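Local coordinates for protein nucleoporin nup120 (Schizosaccharomyces pombe, PDB 4GQ2) that serves as a structural component of the nuclear pore complex, whose nucleoporins can also act as docking partners for transiently associated nuclear transport factors, at residues 460-463 with 464-468; 630-633 with 634-638; 816-819 with 820-824; 898-901 with 902-905; 910-913 with 914-917. All coordinates share one frame; numbering follows the deposited sequence.

The five contacts are local helix geometry repeated along one large scaffold protein: how helices start, how successive turns pack, and how they stop. Contact 1 starts a helix in the beta-propeller part of the chain, contact 2 is an early turn in the helical-domain part, and contacts 3, 4 and 5 belong to the HEAT-repeat part. Contact 2 is remote, its centre about 51 Å from that of contact 1 and about 62 Å from that of contact 5. Centres of contacts 3 and 4 are about 21 Å apart. Contacts 4 and 5, about 11 Å between centres, touch: Ser904 OG lies 2.6 Å from Ala916 O, a probable hydrogen bond between consecutive helices.

Contact 1 (460-463 with 464-468); sequences GALT and ISELK
Thr463 meets Glu466 and Leu467 where the chain passes from an extended residue (psi 161° at Thr463) into the helical turn of 464-468. The carbonyl of Thr463 starts the helical bonding: Leu467 N donates to Thr463 O at 2.8 Å, in the carbonyl plane. Ahead of that turn, the amide of Glu466 has no earlier helical carbonyl to use, and the threonine side chain takes its place. With chi1 at 56°, OG1 sits between the backbone N and the carbonyl carbon, where it accepts a weak bond from Glu466 N at 3.3 Å. The glutamate, extended beyond CG, crosses the hydroxyl obliquely, its CD 3.2 Å from Thr463 OG1. Its OE1 stands 3.6 Å from Thr463 N, long for the reciprocal bond that would complete a capping box. Leu462 lies across the glutamate's aliphatic part, its CG 3.8 Å from Glu466 CB. On the inward side of the helix, Leu467 packs on Phe428 and Leu441, and Ile464 on Ile434, so the new helix beds against helices 419-428 and 434-443. The arrangement is that of a threonine N-cap, here opening helix 464-478 on the surface of the protein.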
# COMPACT_ATOMS: atom_id res chain seq x y z
N GLY A 460 10.38 15.79 8.68
CA GLY A 460 11.26 15.08 7.75
C GLY A 460 12.02 13.94 8.39
O GLY A 460 12.53 13.06 7.70
N ALA A 461 12.11 13.96 9.73
CA ALA A 461 12.73 12.88 10.49
C ALA A 461 11.69 11.85 10.97
O ALA A 461 12.04 10.89 11.67
CB ALA A 461 13.53 13.43 11.67
N LEU A 462 10.44 12.06 10.59
CA LEU A 462 9.37 11.08 10.82
C LEU A 462 9.37 10.01 9.74
O LEU A 462 9.54 10.31 8.55
CB LEU A 462 8.00 11.77 10.87
CG LEU A 462 7.27 11.99 12.20
CD1 LEU A 462 8.18 12.54 13.30
CD2 LEU A 462 6.05 12.88 11.99
N THR A 463 9.18 8.76 10.16
CA THR A 463 8.94 7.66 9.24
C THR A 463 7.56 7.84 8.62
O THR A 463 6.72 8.57 9.15
CB THR A 463 9.04 6.29 9.94
OG1 THR A 463 8.12 6.24 11.04
CG2 THR A 463 10.45 6.03 10.45
N ILE A 464 7.33 7.16 7.50
CA ILE A 464 6.06 7.24 6.78
C ILE A 464 4.86 6.80 7.64
O ILE A 464 3.77 7.37 7.54
CB ILE A 464 6.12 6.43 5.47
CG1 ILE A 464 4.85 6.62 4.64
CG2 ILE A 464 6.37 4.95 5.75
CD1 ILE A 464 4.76 7.99 3.98
N SER A 465 5.07 5.78 8.48
CA SER A 465 4.03 5.31 9.39
C SER A 465 3.77 6.33 10.48
O SER A 465 2.62 6.58 10.84
CB SER A 465 4.41 3.96 10.02
OG SER A 465 4.28 2.92 9.07
N GLU A 466 4.85 6.93 11.00
CA GLU A 466 4.73 7.99 11.98
C GLU A 466 3.98 9.18 11.38
O GLU A 466 3.17 9.80 12.07
CB GLU A 466 6.11 8.41 12.51
CG GLU A 466 6.60 7.57 13.68
CD GLU A 466 8.11 7.66 13.92
OE1 GLU A 466 8.69 8.75 13.76
OE2 GLU A 466 8.71 6.62 14.27
N LEU A 467 4.23 9.47 10.10
CA LEU A 467 3.53 10.55 9.41
C LEU A 467 2.04 10.27 9.28
O LEU A 467 1.21 11.14 9.57
CB LEU A 467 4.15 10.82 8.02
CG LEU A 467 3.59 12.01 7.22
CD1 LEU A 467 3.76 13.31 7.99
CD2 LEU A 467 4.27 12.09 5.87
N LYS A 468 1.71 9.05 8.86
CA LYS A 468 0.33 8.57 8.77
C LYS A 468 -0.39 8.70 10.11
O LYS A 468 -1.50 9.23 10.18
CB LYS A 468 0.27 7.12 8.30
CG LYS A 468 0.23 6.97 6.79
CD LYS A 468 -0.49 5.69 6.39
CE LYS A 468 0.49 4.63 5.95
NZ LYS A 468 1.19 5.06 4.71

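Contact 2 (630-633 with 634-638); sequences PDYI and STLID
Along the opening turns of helix 630-641, in the part of the chain assigned to the Nup120 helical-domain family, Tyr632 and Leu636 illustrate an i to i+4 CH-pi contact. Leu636 CD1 stands over one face of the phenol, 3.8 Å from the centroid of the Tyr632 ring and displaced toward its rim, where Tyr632 CZ is the nearest atom at 3.5 Å. The ring is carried there by a first torsion of -173°, which places CG opposite the backbone N and lets the phenol lie beside the next turn. Its hydroxyl is hydrogen-bonded to Ser583 OG, while Leu636 also packs on Leu699 and Leu702 of helix 672-703. Replacing Tyr632 with an alanine would probably leave one side of Leu636 without its aromatic cover and Ser583 without this partner. On the neighbouring side of the helix, one residue on, Ile633 CG2 and Ile637 CD1 meet at 3.8 Å. Thr635 faces another way: Asp631 O accepts from Thr635 N at 2.7 Å and from Thr635 OG1 at 2.9 Å, the hydroxyl approaching from above the carbonyl plane. The helix thus satisfies a polar threonine with its own backbone, and its apolar side is left to pack on neighbouring elements.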
# COMPACT_ATOMS: atom_id res chain seq x y z
N PRO A 630 -35.44 -1.92 -12.86
CA PRO A 630 -36.20 -2.88 -13.68
C PRO A 630 -36.18 -2.64 -15.20
O PRO A 630 -36.03 -3.59 -15.96
CB PRO A 630 -37.64 -2.75 -13.15
CG PRO A 630 -37.56 -1.95 -11.88
CD PRO A 630 -36.11 -1.67 -11.58
N ASP A 631 -36.35 -1.39 -15.62
CA ASP A 631 -36.23 -1.04 -17.05
C ASP A 631 -34.82 -1.31 -17.57
O ASP A 631 -34.66 -1.84 -18.67
CB ASP A 631 -36.60 0.43 -17.31
CG ASP A 631 -36.40 0.84 -18.77
OD1 ASP A 631 -37.28 0.55 -19.60
OD2 ASP A 631 -35.36 1.46 -19.07
N TYR A 632 -33.82 -0.96 -16.77
CA TYR A 632 -32.42 -1.12 -17.17
C TYR A 632 -32.02 -2.60 -17.27
O TYR A 632 -31.19 -2.96 -18.11
CB TYR A 632 -31.49 -0.35 -16.24
CG TYR A 632 -30.05 -0.35 -16.69
CD1 TYR A 632 -29.65 0.41 -17.79
CD2 TYR A 632 -29.09 -1.12 -16.04
CE1 TYR A 632 -28.33 0.41 -18.22
CE2 TYR A 632 -27.77 -1.13 -16.46
CZ TYR A 632 -27.40 -0.36 -17.54
OH TYR A 632 -26.09 -0.38 -17.96
N ILE A 633 -32.62 -3.43 -16.43
CA ILE A 633 -32.45 -4.88 -16.53
C ILE A 633 -33.02 -5.36 -17.88
O ILE A 633 -32.35 -6.07 -18.64
CB ILE A 633 -33.15 -5.60 -15.34
CG1 ILE A 633 -32.36 -5.37 -14.05
CG2 ILE A 633 -33.31 -7.09 -15.61
CD1 ILE A 633 -33.09 -5.78 -12.79
N SER A 634 -34.25 -4.95 -18.15
CA SER A 634 -34.95 -5.29 -19.38
C SER A 634 -34.17 -4.81 -20.61
O SER A 634 -34.04 -5.54 -21.59
CB SER A 634 -36.36 -4.68 -19.35
OG SER A 634 -37.03 -4.92 -20.57
N THR A 635 -33.64 -3.59 -20.53
CA THR A 635 -32.80 -3.05 -21.59
C THR A 635 -31.59 -3.93 -21.89
O THR A 635 -31.29 -4.19 -23.05
CB THR A 635 -32.32 -1.63 -21.23
OG1 THR A 635 -33.46 -0.79 -21.07
CG2 THR A 635 -31.41 -1.06 -22.32
N LEU A 636 -30.89 -4.38 -20.84
CA LEU A 636 -29.74 -5.26 -21.02
C LEU A 636 -30.12 -6.61 -21.60
O LEU A 636 -29.46 -7.10 -22.53
CB LEU A 636 -29.00 -5.46 -19.70
CG LEU A 636 -27.78 -4.59 -19.42
CD1 LEU A 636 -28.05 -3.11 -19.62
CD2 LEU A 636 -27.31 -4.86 -18.00
N ILE A 637 -31.18 -7.21 -21.06
CA ILE A 637 -31.70 -8.48 -21.58
C ILE A 637 -31.91 -8.37 -23.08
O ILE A 637 -31.33 -9.14 -23.86
CB ILE A 637 -33.04 -8.88 -20.92
CG1 ILE A 637 -32.83 -9.24 -19.44
CG2 ILE A 637 -33.68 -10.04 -21.67
CD1 ILE A 637 -34.11 -9.21 -18.63
N ASP A 638 -32.72 -7.38 -23.48
CA ASP A 638 -33.14 -7.26 -24.87
C ASP A 638 -32.00 -6.98 -25.83
O ASP A 638 -31.94 -7.59 -26.90
CB ASP A 638 -34.29 -6.25 -25.01
CG ASP A 638 -35.63 -6.84 -24.60
OD1 ASP A 638 -35.83 -8.06 -24.77
OD2 ASP A 638 -36.49 -6.09 -24.09

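Contact 3 (816-819 with 820-824); sequences LVEK and LFLFK
Two torsions bring Glu818 against Leu822. The first, at -163°, carries CG away from the backbone N and out beside the carbonyl carbon; the second, at -98°, bends the chain so that the carboxylate swings forward along the helix. Both oxygens then come equally near one methyl, Glu818 OE1 and OE2 each lying 3.3 Å from Leu822 CD2. The carboxylate has polar partners elsewhere: OE2 accepts from the backbone N of Val879 in a loop remote in sequence, and OE1 faces the amine of the adjoining lysine in a long salt bridge, Lys819 NZ to Glu818 OE1 being 3.9 Å. The lysine reaches it by bending at its second and fourth torsions, which turns the amine back toward the start of the helix.

Leu816 and Leu820 show the looser apolar pairing of another side of the helix, with Leu816 CG 4.4 Å from Leu820 CD1; both pack on Phe773 of helix 770-777. The regular backbone ladder weakens at its last rung, where Phe823 N still donates to Lys819 O at 3.1 Å but the angle at the hydrogen falls to 138°. Phe823 also brings CD1, on its ring edge, to 3.4 Å from Lys819 O. Lys824, with positive phi, is the C' residue of a Schellman motif, its N bonded to Phe821 O at 2.7 Å while Gln825 N reaches Leu820 O. A buried carboxylate is therefore gripped by a backbone amide and approached by an ammonium at long range, which probably favours its charged form, while the closing turn engages Lys819 O and Phe821 O.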
# COMPACT_ATOMS: atom_id res chain seq x y z
N LEU A 816 4.35 -15.18 -4.55
CA LEU A 816 4.68 -13.87 -4.03
C LEU A 816 4.85 -13.90 -2.51
O LEU A 816 5.87 -13.43 -2.00
CB LEU A 816 3.65 -12.80 -4.46
CG LEU A 816 3.84 -11.41 -3.86
CD1 LEU A 816 5.24 -10.87 -4.14
CD2 LEU A 816 2.77 -10.45 -4.37
N VAL A 817 3.87 -14.48 -1.81
CA VAL A 817 3.92 -14.58 -0.34
C VAL A 817 5.13 -15.38 0.14
O VAL A 817 5.77 -15.01 1.14
CB VAL A 817 2.61 -15.17 0.24
CG1 VAL A 817 2.72 -15.38 1.74
CG2 VAL A 817 1.43 -14.27 -0.08
N GLU A 818 5.45 -16.46 -0.58
CA GLU A 818 6.60 -17.31 -0.23
C GLU A 818 7.89 -16.50 -0.26
O GLU A 818 8.72 -16.62 0.65
CB GLU A 818 6.68 -18.53 -1.14
CG GLU A 818 7.55 -19.67 -0.62
CD GLU A 818 8.96 -19.68 -1.21
OE1 GLU A 818 9.25 -18.88 -2.12
OE2 GLU A 818 9.78 -20.51 -0.76
N LYS A 819 8.04 -15.65 -1.28
CA LYS A 819 9.22 -14.78 -1.38
C LYS A 819 9.27 -13.73 -0.28
O LYS A 819 10.34 -13.45 0.28
CB LYS A 819 9.28 -14.10 -2.75
CG LYS A 819 9.76 -15.00 -3.87
CD LYS A 819 11.22 -15.40 -3.68
CE LYS A 819 11.76 -16.16 -4.89
NZ LYS A 819 10.89 -17.30 -5.26
N LEU A 820 8.11 -13.16 0.04
CA LEU A 820 8.02 -12.19 1.12
C LEU A 820 8.47 -12.84 2.42
O LEU A 820 9.20 -12.24 3.21
CB LEU A 820 6.59 -11.63 1.25
CG LEU A 820 6.13 -10.60 0.22
CD1 LEU A 820 4.63 -10.34 0.32
CD2 LEU A 820 6.90 -9.30 0.37
N PHE A 821 8.04 -14.09 2.61
CA PHE A 821 8.39 -14.85 3.79
C PHE A 821 9.89 -15.03 3.88
O PHE A 821 10.49 -14.68 4.90
CB PHE A 821 7.67 -16.20 3.82
CG PHE A 821 7.85 -16.95 5.11
CD1 PHE A 821 7.04 -16.67 6.20
CD2 PHE A 821 8.85 -17.91 5.24
CE1 PHE A 821 7.21 -17.34 7.40
CE2 PHE A 821 9.03 -18.59 6.44
CZ PHE A 821 8.20 -18.30 7.52
N LEU A 822 10.49 -15.54 2.81
CA LEU A 822 11.96 -15.67 2.71
C LEU A 822 12.70 -14.38 3.06
O LEU A 822 13.82 -14.43 3.57
CB LEU A 822 12.36 -16.12 1.30
CG LEU A 822 12.63 -17.59 0.96
CD1 LEU A 822 12.35 -18.58 2.08
CD2 LEU A 822 11.86 -17.96 -0.31
N PHE A 823 12.08 -13.23 2.79
CA PHE A 823 12.68 -11.94 3.10
C PHE A 823 12.18 -11.39 4.43
O PHE A 823 12.39 -10.22 4.75
CB PHE A 823 12.49 -10.93 1.96
CG PHE A 823 13.52 -11.08 0.87
CD1 PHE A 823 13.44 -12.12 -0.05
CD2 PHE A 823 14.57 -10.17 0.76
CE1 PHE A 823 14.40 -12.27 -1.05
CE2 PHE A 823 15.54 -10.32 -0.23
CZ PHE A 823 15.44 -11.36 -1.14
N LYS A 824 11.53 -12.26 5.21
CA LYS A 824 11.20 -11.98 6.61
C LYS A 824 10.19 -10.84 6.73
O LYS A 824 10.14 -10.14 7.74
CB LYS A 824 12.47 -11.72 7.44
CG LYS A 824 13.51 -12.82 7.29
CD LYS A 824 14.67 -12.68 8.26
CE LYS A 824 15.52 -13.94 8.26
NZ LYS A 824 16.52 -13.97 9.37

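Contact 4 (898-901 with 902-905); sequences CYYL and HLSK
Tyr899 and Leu903 lie one turn apart on helix 895-909, in the stacked-helix region of the HEAT-repeat family. The apolar contacts centre on the tyrosine ring. Leu903 reaches over one face, CD1 standing 4.0 Å from the centroid of the Tyr899 ring in a CH-pi contact, with CG above the middle of the ring. The same methyl also lies near the plane of Tyr900 at its edge, 4.5 Å from Tyr900 CD1, and so touches the face of one phenol and more loosely the edge of the other. On another side of the helix, Leu901 CD2 and the aliphatic Lys905 CD approach to 4.1 Å, and both residues touch Glu941. The polar contacts start with the backbone ladder, in which Leu903 N donates to Tyr899 O at 2.8 Å. Tyr899 OH is bonded to Phe863 O, tying the ring to the end of helix 856-864. With a leucine in place of Tyr899, that carbonyl is likely to lose its phenolic mate and Leu903 its flat aromatic support. Ser904, its first torsion at -177°, brings OG within hydrogen-bonding distance of Ala916 O and Glu941 OE2, which probably share its single proton, while Ser904 CB rests 3.3 Å from Leu901 O.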
# COMPACT_ATOMS: atom_id res chain seq x y z
N CYS A 898 8.86 -38.21 7.76
CA CYS A 898 9.81 -37.13 7.46
C CYS A 898 9.19 -35.76 7.71
O CYS A 898 9.82 -34.88 8.31
CB CYS A 898 10.30 -37.22 6.01
SG CYS A 898 11.48 -38.57 5.69
N TYR A 899 7.95 -35.60 7.24
CA TYR A 899 7.18 -34.38 7.43
C TYR A 899 6.97 -34.12 8.92
O TYR A 899 7.27 -33.02 9.40
CB TYR A 899 5.85 -34.48 6.66
CG TYR A 899 4.88 -33.33 6.87
CD1 TYR A 899 5.18 -32.05 6.38
CD2 TYR A 899 3.66 -33.52 7.53
CE1 TYR A 899 4.29 -31.00 6.56
CE2 TYR A 899 2.77 -32.48 7.71
CZ TYR A 899 3.09 -31.22 7.23
OH TYR A 899 2.22 -30.17 7.40
N TYR A 900 6.50 -35.13 9.65
CA TYR A 900 6.30 -34.99 11.10
C TYR A 900 7.60 -34.74 11.88
O TYR A 900 7.60 -33.99 12.86
CB TYR A 900 5.54 -36.19 11.68
CG TYR A 900 4.07 -36.27 11.30
CD1 TYR A 900 3.30 -35.11 11.16
CD2 TYR A 900 3.44 -37.50 11.09
CE1 TYR A 900 1.95 -35.18 10.82
CE2 TYR A 900 2.10 -37.57 10.76
CZ TYR A 900 1.36 -36.41 10.62
OH TYR A 900 0.03 -36.49 10.29
N LEU A 901 8.70 -35.36 11.43
CA LEU A 901 10.03 -35.07 11.96
C LEU A 901 10.40 -33.60 11.72
O LEU A 901 10.86 -32.91 12.63
CB LEU A 901 11.11 -35.96 11.33
CG LEU A 901 12.32 -36.44 12.15
CD1 LEU A 901 13.54 -36.64 11.25
CD2 LEU A 901 12.69 -35.55 13.34
N HIS A 902 10.22 -33.15 10.48
CA HIS A 902 10.48 -31.75 10.15
C HIS A 902 9.68 -30.81 11.01
O HIS A 902 10.21 -29.85 11.55
CB HIS A 902 10.19 -31.48 8.69
CG HIS A 902 10.24 -30.03 8.34
ND1 HIS A 902 9.16 -29.35 7.92
CD2 HIS A 902 11.28 -29.11 8.39
CE1 HIS A 902 9.50 -28.07 7.69
NE2 HIS A 902 10.80 -27.92 7.98
N LEU A 903 8.39 -31.09 11.15
CA LEU A 903 7.52 -30.29 12.00
C LEU A 903 8.00 -30.26 13.44
O LEU A 903 8.07 -29.19 14.05
CB LEU A 903 6.08 -30.80 11.93
CG LEU A 903 5.41 -30.55 10.59
CD1 LEU A 903 3.91 -30.69 10.73
CD2 LEU A 903 5.79 -29.18 10.06
N SER A 904 8.36 -31.43 13.97
CA SER A 904 8.90 -31.53 15.32
C SER A 904 10.06 -30.56 15.55
O SER A 904 10.03 -29.77 16.50
CB SER A 904 9.35 -32.96 15.61
OG SER A 904 9.80 -33.06 16.94
N LYS A 905 11.05 -30.60 14.66
CA LYS A 905 12.23 -29.75 14.76
C LYS A 905 11.86 -28.27 14.59
O LYS A 905 12.52 -27.40 15.16
CB LYS A 905 13.30 -30.13 13.71
CG LYS A 905 13.88 -31.53 13.86
CD LYS A 905 14.54 -32.00 12.57
CE LYS A 905 16.06 -31.88 12.60
NZ LYS A 905 16.69 -33.04 13.29

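Contact 5 (910-913 with 914-917); sequences ESAY and IDAL
Ala912 and Ala916 bridge the start of helix 913-925: Ala916 N donates to Ala912 O at 3.0 Å, in the carbonyl plane, and Ala916 CB rests 3.4 Å from that same Ala912 oxygen. Neither alanine has a torsion to choose, so the conformational detail lies with their neighbours. Asp915, its chi1 of -55° setting CG opposite its own carbonyl carbon, turns the carboxylate back toward the cap, with OD2 4.0 Å from Ala912 CB. Tyr913 likewise sends its ring back along the chain (chi1 also -55°), and Ser911 CA lies 3.5 Å above one ring face, offset toward the rim. At the far end of the ring, Ser911 OG and Tyr913 OH make a weak hydrogen bond of 3.4 Å. Ser911 is itself the C' residue, with positive phi, of the Schellman motif that closes helix 895-909, so one helix ends and the next begins within a few residues, Ala912 taking the N-cap. Asp915 OD1 is paired with a basic side chain on the chain of another protein, and Ile914 touches an acidic side chain there. A carboxylate in the first turn of a helix, where the dipole would probably stabilise its charge, thus also serves the interface between the two proteins.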
# COMPACT_ATOMS: atom_id res chain seq x y z
N GLU A 910 10.91 -22.82 17.73
CA GLU A 910 10.02 -21.76 18.20
C GLU A 910 9.59 -21.98 19.65
O GLU A 910 8.74 -21.25 20.17
CB GLU A 910 8.79 -21.66 17.28
CG GLU A 910 9.13 -21.38 15.82
CD GLU A 910 9.56 -19.95 15.56
OE1 GLU A 910 10.50 -19.76 14.75
OE2 GLU A 910 8.97 -19.01 16.14
N SER A 911 10.21 -22.97 20.30
CA SER A 911 10.01 -23.26 21.72
C SER A 911 8.58 -23.72 22.04
O SER A 911 8.10 -23.55 23.16
CB SER A 911 10.40 -22.06 22.60
OG SER A 911 11.66 -21.52 22.19
N ALA A 912 7.92 -24.30 21.03
CA ALA A 912 6.62 -24.93 21.22
C ALA A 912 6.84 -26.41 21.51
O ALA A 912 6.62 -27.27 20.65
CB ALA A 912 5.75 -24.73 19.99
N TYR A 913 7.28 -26.69 22.73
CA TYR A 913 7.79 -28.01 23.10
C TYR A 913 6.75 -29.14 23.20
O TYR A 913 7.08 -30.30 22.96
CB TYR A 913 8.64 -27.92 24.37
CG TYR A 913 9.77 -26.91 24.26
CD1 TYR A 913 10.82 -27.10 23.37
CD2 TYR A 913 9.78 -25.75 25.05
CE1 TYR A 913 11.85 -26.18 23.26
CE2 TYR A 913 10.80 -24.83 24.95
CZ TYR A 913 11.84 -25.05 24.05
OH TYR A 913 12.86 -24.13 23.95
N ILE A 914 5.51 -28.80 23.53
CA ILE A 914 4.44 -29.80 23.61
C ILE A 914 4.09 -30.35 22.23
O ILE A 914 3.91 -31.56 22.06
CB ILE A 914 3.15 -29.24 24.28
CG1 ILE A 914 3.48 -28.44 25.55
CG2 ILE A 914 2.15 -30.35 24.56
CD1 ILE A 914 3.88 -29.27 26.76
N ASP A 915 3.97 -29.46 21.25
CA ASP A 915 3.64 -29.83 19.88
C ASP A 915 4.83 -30.50 19.19
O ASP A 915 4.66 -31.45 18.42
CB ASP A 915 3.20 -28.60 19.08
CG ASP A 915 2.06 -27.85 19.74
OD1 ASP A 915 0.91 -28.34 19.70
OD2 ASP A 915 2.31 -26.76 20.28
N ALA A 916 6.03 -29.99 19.47
CA ALA A 916 7.27 -30.60 18.98
C ALA A 916 7.39 -32.06 19.44
O ALA A 916 7.92 -32.90 18.72
CB ALA A 916 8.49 -29.80 19.43
N LEU A 917 6.89 -32.33 20.65
CA LEU A 917 6.90 -33.67 21.23
C LEU A 917 5.87 -34.53 20.51
O LEU A 917 6.19 -35.63 20.05
CB LEU A 917 6.56 -33.60 22.73
CG LEU A 917 7.02 -34.64 23.77
CD1 LEU A 917 6.62 -34.18 25.16
CD2 LEU A 917 6.50 -36.04 23.52